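AxyAgu115A (Amphibacillus xylanus NBRC 15112, PDB 6NPS) probably removes alpha-linked glucuronic acid side groups from glucuronoxylan by hydrolysis, as a family GH115 alpha-glucuronidase. Local coordinates at residues V162-F174 / L461-K473. The protein carries 3 engineered substitutions. Residues are numbered along the deposited sequence; the frame is centred on the assembly and turned at random.
Sequences VSKEPSVKYRGFF and LSFFLDLAYDFDK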
ATOM      1  N   VAL A 162      57.910 -29.121   5.578  1.00 41.87           N
ATOM      2  CA  VAL A 162      57.702 -28.887   7.015  1.00 41.95           C
ATOM      3  C   VAL A 162      56.646 -27.780   7.154  1.00 43.28           C
ATOM      4  O   VAL A 162      56.889 -26.639   6.735  1.00 45.17           O
ATOM      5  CB  VAL A 162      59.009 -28.480   7.721  1.00 40.45           C
ATOM      6  CG1 VAL A 162      58.774 -28.188   9.198  1.00 42.77           C
ATOM      7  CG2 VAL A 162      60.122 -29.541   7.533  1.00 40.95           C
ATOM      8  N   SER A 163      55.469 -28.104   7.703  1.00 38.73           N
ATOM      9  CA  SER A 163      54.396 -27.106   7.810  1.00 38.93           C
ATOM     10  C   SER A 163      54.798 -26.003   8.801  1.00 41.54           C
ATOM     11  O   SER A 163      55.799 -26.118   9.519  1.00 42.50           O
ATOM     12  CB  SER A 163      53.091 -27.782   8.240  1.00 36.15           C
ATOM     13  OG  SER A 163      53.205 -28.306   9.571  1.00 35.07           O
ATOM     14  N   LYS A 164      53.992 -24.949   8.904  1.00 36.72           N
ATOM     15  CA  LYS A 164      54.280 -23.864   9.851  1.00 40.55           C
ATOM     16  C   LYS A 164      53.220 -23.817  10.956  1.00 40.30           C
ATOM     17  O   LYS A 164      52.088 -24.245  10.731  1.00 44.91           O
ATOM     18  CB  LYS A 164      54.348 -22.519   9.124  1.00 51.59           C
ATOM     19  CG  LYS A 164      55.393 -22.461   8.022  1.00 67.26           C
ATOM     20  CD  LYS A 164      55.277 -21.177   7.218  1.00 81.42           C
ATOM     21  CE  LYS A 164      56.519 -20.939   6.374  1.00 92.44           C
ATOM     22  NZ  LYS A 164      57.414 -19.914   6.978  1.00 97.47           N
ATOM     23  N   GLU A 165      53.560 -23.309  12.144  1.00 33.85           N
ATOM     24  CA  GLU A 165      52.555 -23.266  13.203  1.00 35.77           C
ATOM     25  C   GLU A 165      51.344 -22.476  12.704  1.00 39.03           C
ATOM     26  O   GLU A 165      51.506 -21.503  11.953  1.00 36.61           O
ATOM     27  CB  GLU A 165      53.122 -22.621  14.471  1.00 42.91           C
ATOM     28  CG  GLU A 165      53.948 -23.580  15.314  1.00 55.72           C
ATOM     29  CD  GLU A 165      54.557 -22.944  16.577  1.00 64.08           C
ATOM     30  OE1 GLU A 165      54.934 -21.754  16.553  1.00 68.83           O
ATOM     31  OE2 GLU A 165      54.644 -23.647  17.602  1.00 68.09           O
ATOM     32  N   PRO A 166      50.129 -22.881  13.055  1.00 41.92           N
ATOM     33  CA  PRO A 166      48.949 -22.129  12.597  1.00 38.44           C
ATOM     34  C   PRO A 166      48.983 -20.676  13.058  1.00 38.24           C
ATOM     35  O   PRO A 166      49.363 -20.372  14.192  1.00 34.71           O
ATOM     36  CB  PRO A 166      47.784 -22.897  13.239  1.00 36.76           C
ATOM     37  CG  PRO A 166      48.313 -24.340  13.368  1.00 34.89           C
ATOM     38  CD  PRO A 166      49.772 -24.162  13.701  1.00 37.08           C
ATOM     39  N   SER A 167      48.529 -19.763  12.181  1.00 32.75           N
ATOM     40  CA  SER A 167      48.582 -18.342  12.521  1.00 33.82           C
ATOM     41  C   SER A 167      47.655 -18.021  13.695  1.00 34.34           C
ATOM     42  O   SER A 167      47.959 -17.140  14.508  1.00 37.96           O
ATOM     43  CB  SER A 167      48.200 -17.475  11.308  1.00 31.53           C
ATOM     44  OG  SER A 167      48.886 -17.863  10.144  1.00 32.09           O
ATOM     45  N   VAL A 168      46.542 -18.744  13.830  1.00 31.84           N
ATOM     46  CA  VAL A 168      45.622 -18.518  14.939  1.00 30.84           C
ATOM     47  C   VAL A 168      45.614 -19.775  15.825  1.00 29.55           C
ATOM     48  O   VAL A 168      45.467 -20.903  15.336  1.00 32.45           O
ATOM     49  CB  VAL A 168      44.196 -18.145  14.456  1.00 29.23           C
ATOM     50  CG1 VAL A 168      43.222 -18.029  15.683  1.00 29.09           C
ATOM     51  CG2 VAL A 168      44.214 -16.836  13.590  1.00 30.31           C
ATOM     52  N   LYS A 169      45.749 -19.579  17.133  1.00 30.41           N
ATOM     53  CA  LYS A 169      45.990 -20.726  18.019  1.00 32.57           C
ATOM     54  C   LYS A 169      44.794 -21.684  18.113  1.00 36.33           C
ATOM     55  O   LYS A 169      44.975 -22.917  18.069  1.00 30.74           O
ATOM     56  CB  LYS A 169      46.375 -20.253  19.407  1.00 32.48           C
ATOM     57  CG  LYS A 169      46.909 -21.430  20.264  1.00 40.90           C
ATOM     58  CD  LYS A 169      47.419 -20.945  21.629  1.00 52.70           C
ATOM     59  CE  LYS A 169      48.088 -22.086  22.406  1.00 58.73           C
ATOM     60  NZ  LYS A 169      48.488 -21.679  23.798  1.00 64.37           N
ATOM     61  N   TYR A 170      43.572 -21.151  18.259  1.00 27.42           N
ATOM     62  CA  TYR A 170      42.349 -21.957  18.324  1.00 30.33           C
ATOM     63  C   TYR A 170      41.399 -21.551  17.198  1.00 29.25           C
ATOM     64  O   TYR A 170      41.083 -20.365  17.051  1.00 30.52           O
ATOM     65  CB  TYR A 170      41.657 -21.766  19.664  1.00 30.08           C
ATOM     66  CG  TYR A 170      42.556 -22.100  20.843  1.00 35.20           C
ATOM     67  CD1 TYR A 170      42.980 -23.416  21.069  1.00 35.77           C
ATOM     68  CD2 TYR A 170      43.012 -21.103  21.719  1.00 34.47           C
ATOM     69  CE1 TYR A 170      43.751 -23.733  22.146  1.00 41.89           C
ATOM     70  CE2 TYR A 170      43.822 -21.433  22.825  1.00 36.35           C
ATOM     71  CZ  TYR A 170      44.182 -22.750  23.013  1.00 41.01           C
ATOM     72  OH  TYR A 170      44.987 -23.131  24.067  1.00 48.23           O
ATOM     73  N   ARG A 171      40.925 -22.533  16.422  1.00 26.54           N
ATOM     74  CA  ARG A 171      40.290 -22.257  15.120  1.00 31.58           C
ATOM     75  C   ARG A 171      39.128 -23.226  14.959  1.00 27.62           C
ATOM     76  O   ARG A 171      39.344 -24.444  14.986  1.00 30.64           O
ATOM     77  CB  ARG A 171      41.267 -22.447  13.928  1.00 32.44           C
ATOM     78  CG  ARG A 171      42.647 -21.762  13.995  1.00 33.37           C
ATOM     79  CD  ARG A 171      43.634 -22.309  12.908  1.00 26.46           C
ATOM     80  NE  ARG A 171      43.801 -23.763  12.973  1.00 29.91           N
ATOM     81  CZ  ARG A 171      44.498 -24.401  13.921  1.00 32.14           C
ATOM     82  NH1 ARG A 171      45.135 -23.701  14.877  1.00 26.32           N
ATOM     83  NH2 ARG A 171      44.590 -25.729  13.877  1.00 27.18           N
ATOM     84  N   GLY A 172      37.905 -22.726  14.801  1.00 29.22           N
ATOM     85  CA  GLY A 172      36.823 -23.671  14.599  1.00 25.55           C
ATOM     86  C   GLY A 172      35.475 -23.021  14.373  1.00 26.14           C
ATOM     87  O   GLY A 172      35.373 -21.868  13.943  1.00 30.06           O
ATOM     88  N   PHE A 173      34.431 -23.783  14.709  1.00 26.11           N
ATOM     89  CA  PHE A 173      33.081 -23.339  14.471  1.00 32.88           C
ATOM     90  C   PHE A 173      32.122 -23.843  15.558  1.00 30.54           C
ATOM     91  O   PHE A 173      32.444 -24.689  16.401  1.00 31.50           O
ATOM     92  CB  PHE A 173      32.615 -23.761  13.061  1.00 27.01           C
ATOM     93  CG  PHE A 173      32.616 -25.284  12.816  1.00 29.56           C
ATOM     94  CD1 PHE A 173      31.544 -26.095  13.260  1.00 34.08           C
ATOM     95  CD2 PHE A 173      33.656 -25.887  12.115  1.00 28.73           C
ATOM     96  CE1 PHE A 173      31.528 -27.477  13.014  1.00 35.66           C
ATOM     97  CE2 PHE A 173      33.656 -27.279  11.848  1.00 29.93           C
ATOM     98  CZ  PHE A 173      32.585 -28.080  12.301  1.00 32.13           C
ATOM     99  N   PHE A 174      30.919 -23.295  15.480  1.00 32.01           N
ATOM    100  CA  PHE A 174      29.825 -23.456  16.441  1.00 30.71           C
ATOM    101  C   PHE A 174      28.632 -23.955  15.639  1.00 31.75           C
ATOM    102  O   PHE A 174      28.166 -23.256  14.724  1.00 33.30           O
ATOM    103  CB  PHE A 174      29.512 -22.091  17.074  1.00 29.13           C
ATOM    104  CG  PHE A 174      28.304 -22.051  17.977  1.00 31.43           C
ATOM    105  CD1 PHE A 174      27.869 -23.182  18.665  1.00 33.84           C
ATOM    106  CD2 PHE A 174      27.637 -20.837  18.173  1.00 33.73           C
ATOM    107  CE1 PHE A 174      26.764 -23.118  19.505  1.00 35.93           C
ATOM    108  CE2 PHE A 174      26.537 -20.756  19.027  1.00 40.86           C
ATOM    109  CZ  PHE A 174      26.101 -21.909  19.696  1.00 36.92           C
ATOM    110  N   LEU A 461      33.215 -21.463   5.290  1.00 26.93           N
ATOM    111  CA  LEU A 461      33.884 -22.138   6.407  1.00 29.01           C
ATOM    112  C   LEU A 461      35.290 -22.583   6.015  1.00 31.11           C
ATOM    113  O   LEU A 461      36.237 -22.452   6.795  1.00 32.26           O
ATOM    114  CB  LEU A 461      33.036 -23.335   6.890  1.00 26.57           C
ATOM    115  CG  LEU A 461      33.702 -24.187   8.013  1.00 28.81           C
ATOM    116  CD1 LEU A 461      33.950 -23.303   9.236  1.00 28.16           C
ATOM    117  CD2 LEU A 461      32.851 -25.426   8.364  1.00 30.50           C
ATOM    118  N   SER A 462      35.445 -23.145   4.813  1.00 32.44           N
ATOM    119  CA  SER A 462      36.774 -23.524   4.343  1.00 33.20           C
ATOM    120  C   SER A 462      37.691 -22.297   4.327  1.00 28.52           C
ATOM    121  O   SER A 462      38.844 -22.356   4.771  1.00 30.40           O
ATOM    122  CB  SER A 462      36.668 -24.162   2.942  1.00 34.91           C
ATOM    123  OG  SER A 462      35.977 -25.413   2.921  1.00 35.91           O
ATOM    124  N   PHE A 463      37.171 -21.167   3.825  1.00 28.43           N
ATOM    125  CA  PHE A 463      37.955 -19.944   3.736  1.00 28.07           C
ATOM    126  C   PHE A 463      38.354 -19.438   5.121  1.00 25.31           C
ATOM    127  O   PHE A 463      39.506 -19.051   5.351  1.00 31.40           O
ATOM    128  CB  PHE A 463      37.154 -18.867   2.973  1.00 29.80           C
ATOM    129  CG  PHE A 463      37.907 -17.560   2.889  1.00 29.36           C
ATOM    130  CD1 PHE A 463      39.069 -17.494   2.158  1.00 33.35           C
ATOM    131  CD2 PHE A 463      37.496 -16.443   3.616  1.00 31.58           C
ATOM    132  CE1 PHE A 463      39.836 -16.334   2.121  1.00 35.81           C
ATOM    133  CE2 PHE A 463      38.246 -15.253   3.567  1.00 30.19           C
ATOM    134  CZ  PHE A 463      39.418 -15.213   2.817  1.00 34.57           C
ATOM    135  N   PHE A 464      37.380 -19.375   6.036  1.00 27.49           N
ATOM    136  CA  PHE A 464      37.596 -18.870   7.387  1.00 27.48           C
ATOM    137  C   PHE A 464      38.692 -19.668   8.091  1.00 30.04           C
ATOM    138  O   PHE A 464      39.637 -19.092   8.657  1.00 29.17           O
ATOM    139  CB  PHE A 464      36.271 -18.960   8.155  1.00 25.19           C
ATOM    140  CG  PHE A 464      36.306 -18.371   9.563  1.00 27.51           C
ATOM    141  CD1 PHE A 464      36.537 -19.192  10.650  1.00 27.08           C
ATOM    142  CD2 PHE A 464      36.010 -17.034   9.777  1.00 29.95           C
ATOM    143  CE1 PHE A 464      36.554 -18.680  11.970  1.00 28.69           C
ATOM    144  CE2 PHE A 464      36.028 -16.487  11.064  1.00 28.23           C
ATOM    145  CZ  PHE A 464      36.282 -17.331  12.180  1.00 30.66           C
ATOM    146  N   LEU A 465      38.631 -20.995   7.981  1.00 26.46           N
ATOM    147  CA  LEU A 465      39.630 -21.848   8.619  1.00 29.70           C
ATOM    148  C   LEU A 465      40.954 -21.907   7.838  1.00 35.62           C
ATOM    149  O   LEU A 465      42.011 -22.173   8.440  1.00 33.06           O
ATOM    150  CB  LEU A 465      39.039 -23.255   8.815  1.00 27.64           C
ATOM    151  CG  LEU A 465      37.887 -23.279   9.851  1.00 32.75           C
ATOM    152  CD1 LEU A 465      37.297 -24.659  10.008  1.00 30.30           C
ATOM    153  CD2 LEU A 465      38.357 -22.776  11.223  1.00 33.60           C
ATOM    154  N   ASP A 466      40.939 -21.651   6.522  1.00 33.28           N
ATOM    155  CA  ASP A 466      42.209 -21.584   5.794  1.00 29.72           C
ATOM    156  C   ASP A 466      42.923 -20.293   6.123  1.00 26.48           C
ATOM    157  O   ASP A 466      44.148 -20.264   6.245  1.00 32.97           O
ATOM    158  CB  ASP A 466      41.972 -21.664   4.274  1.00 31.24           C
ATOM    159  CG  ASP A 466      42.143 -23.072   3.722  1.00 41.06           C
ATOM    160  OD1 ASP A 466      43.074 -23.768   4.180  1.00 44.95           O
ATOM    161  OD2 ASP A 466      41.341 -23.486   2.831  1.00 37.60           O
ATOM    162  N   LEU A 467      42.153 -19.214   6.259  1.00 29.29           N
ATOM    163  CA  LEU A 467      42.670 -17.927   6.713  1.00 31.59           C
ATOM    164  C   LEU A 467      43.242 -18.018   8.124  1.00 31.53           C
ATOM    165  O   LEU A 467      44.340 -17.505   8.391  1.00 32.38           O
ATOM    166  CB  LEU A 467      41.530 -16.894   6.642  1.00 32.48           C
ATOM    167  CG  LEU A 467      41.904 -15.449   6.975  1.00 34.55           C
ATOM    168  CD1 LEU A 467      43.016 -14.990   6.029  1.00 37.16           C
ATOM    169  CD2 LEU A 467      40.655 -14.559   6.878  1.00 32.73           C
ATOM    170  N   ALA A 468      42.525 -18.682   9.044  1.00 30.78           N
ATOM    171  CA  ALA A 468      43.023 -18.849  10.413  1.00 30.74           C
ATOM    172  C   ALA A 468      44.300 -19.678  10.436  1.00 32.13           C
ATOM    173  O   ALA A 468      45.219 -19.412  11.227  1.00 33.45           O
ATOM    174  CB  ALA A 468      41.970 -19.527  11.313  1.00 27.75           C
ATOM    175  N   TYR A 469      44.372 -20.697   9.581  1.00 29.17           N
ATOM    176  CA  TYR A 469      45.516 -21.600   9.620  1.00 28.12           C
ATOM    177  C   TYR A 469      46.765 -20.964   9.020  1.00 32.03           C
ATOM    178  O   TYR A 469      47.853 -21.098   9.583  1.00 33.33           O
ATOM    179  CB  TYR A 469      45.152 -22.896   8.901  1.00 33.70           C
ATOM    180  CG  TYR A 469      46.281 -23.907   8.801  1.00 37.12           C
ATOM    181  CD1 TYR A 469      46.651 -24.693   9.902  1.00 34.15           C
ATOM    182  CD2 TYR A 469      46.982 -24.076   7.605  1.00 34.03           C
ATOM    183  CE1 TYR A 469      47.699 -25.619   9.804  1.00 37.14           C
ATOM    184  CE2 TYR A 469      48.033 -25.009   7.499  1.00 36.20           C
ATOM    185  CZ  TYR A 469      48.373 -25.770   8.602  1.00 40.30           C
ATOM    186  OH  TYR A 469      49.391 -26.677   8.485  1.00 40.63           O
ATOM    187  N   ASP A 470      46.644 -20.267   7.882  1.00 30.44           N
ATOM    188  CA  ASP A 470      47.812 -19.710   7.148  1.00 39.28           C
ATOM    189  C   ASP A 470      47.499 -18.269   6.761  1.00 39.83           C
ATOM    190  O   ASP A 470      47.085 -17.956   5.634  1.00 36.82           O
ATOM    191  CB  ASP A 470      48.165 -20.560   5.917  1.00 42.16           C
ATOM    192  CG  ASP A 470      49.543 -20.212   5.316  1.00 51.66           C
ATOM    193  OD1 ASP A 470      50.121 -19.150   5.644  1.00 46.45           O
ATOM    194  OD2 ASP A 470      50.032 -21.017   4.495  1.00 54.69           O
ATOM    195  N   PHE A 471      47.681 -17.373   7.726  1.00 35.70           N
ATOM    196  CA  PHE A 471      47.319 -15.984   7.475  1.00 39.27           C
ATOM    197  C   PHE A 471      48.289 -15.332   6.491  1.00 39.44           C
ATOM    198  O   PHE A 471      47.920 -14.402   5.769  1.00 37.42           O
ATOM    199  CB  PHE A 471      47.272 -15.232   8.809  1.00 34.43           C
ATOM    200  CG  PHE A 471      46.612 -13.918   8.723  1.00 33.82           C
ATOM    201  CD1 PHE A 471      45.224 -13.829   8.786  1.00 32.51           C
ATOM    202  CD2 PHE A 471      47.369 -12.761   8.544  1.00 36.37           C
ATOM    203  CE1 PHE A 471      44.591 -12.598   8.693  1.00 32.81           C
ATOM    204  CE2 PHE A 471      46.755 -11.512   8.442  1.00 33.47           C
ATOM    205  CZ  PHE A 471      45.384 -11.427   8.509  1.00 30.91           C
ATOM    206  N   ASP A 472      49.529 -15.806   6.435  1.00 40.06           N
ATOM    207  CA  ASP A 472      50.470 -15.205   5.498  1.00 42.60           C
ATOM    208  C   ASP A 472      50.084 -15.498   4.054  1.00 41.39           C
ATOM    209  O   ASP A 472      50.289 -14.645   3.178  1.00 40.66           O
ATOM    210  CB  ASP A 472      51.882 -15.677   5.800  1.00 53.98           C
ATOM    211  CG  ASP A 472      52.343 -15.224   7.187  1.00 73.08           C
ATOM    212  OD1 ASP A 472      51.889 -14.148   7.648  1.00 77.55           O
ATOM    213  OD2 ASP A 472      53.140 -15.949   7.825  1.00 79.55           O
ATOM    214  N   LYS A 473      49.478 -16.664   3.788  1.00 40.36           N
ATOM    215  CA  LYS A 473      49.026 -16.951   2.428  1.00 41.48           C
ATOM    216  C   LYS A 473      47.746 -16.193   2.069  1.00 40.68           C
ATOM    217  O   LYS A 473      47.602 -15.723   0.923  1.00 32.76           O
ATOM    218  CB  LYS A 473      48.806 -18.454   2.249  1.00 42.83           C
ATOM    219  CG  LYS A 473      48.644 -18.840   0.781  1.00 52.29           C
ATOM    220  CD  LYS A 473      48.076 -20.244   0.592  1.00 60.67           C
ATOM    221  CE  LYS A 473      48.832 -21.269   1.427  1.00 73.56           C
ATOM    222  NZ  LYS A 473      48.157 -22.609   1.427  1.00 79.67           N
TER
HETATM  223  O   HOH W   1      51.082 -26.828  10.635  1.00 36.24           O
HETATM  224  O   HOH W   2      50.232 -22.563   9.063  1.00 49.90           O
HETATM  225  O   HOH W   3      50.870 -20.402   9.612  1.00 49.37           O
HETATM  226  O   HOH W   4      51.058 -18.422   8.015  1.00 59.14           O
HETATM  227  O   HOH W   5      41.984 -23.751  10.524  1.00 35.98           O
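Ser167 bonds to the junction of helices 461-469 and 471-473 with both backbone and side chain. Its OG accepts a short, nearly straight bond from Phe471 N (2.7 Å, 170° at the hydrogen), while Ser167 N donates to Tyr469 O at 3.0 Å from well above that carbonyl's plane. Next along, Val168 N reaches Ala468 O at 3.0 Å, more bent. Water joins Tyr469 OH to Lys164 O and Ser163 OG, which also bonds Phe97 N. Arg171, its chain bent at chi3 (-55°), lays CG against Ala468 CB at 3.6 Å and aims NH1 in the guanidinium plane at Val168 O (2.9 Å); NH2 goes on to Glu95 and Lys209 O. Pro166 CG lies over a guanidinium face and touches Tyr469 CE1 at 3.8 Å. Replacing Arg171 with an alanine would probably cost Glu95 this charge partner and leave Val168 O without this donor. Farther down, Leu465 CD2 packs on Gly172 N, and Leu461 CD2 meets Phe173 CD2 at 3.9 Å. The axes run nearly antiparallel (163°), as expected where the last helix of a TIM barrel packs on its first strand; direct backbone bonds hold the loop before strand 170-174 at the helix end, while the strand meets the helix mostly through apolar side chains, plus a water between Leu465 O and Arg171 NE (weak).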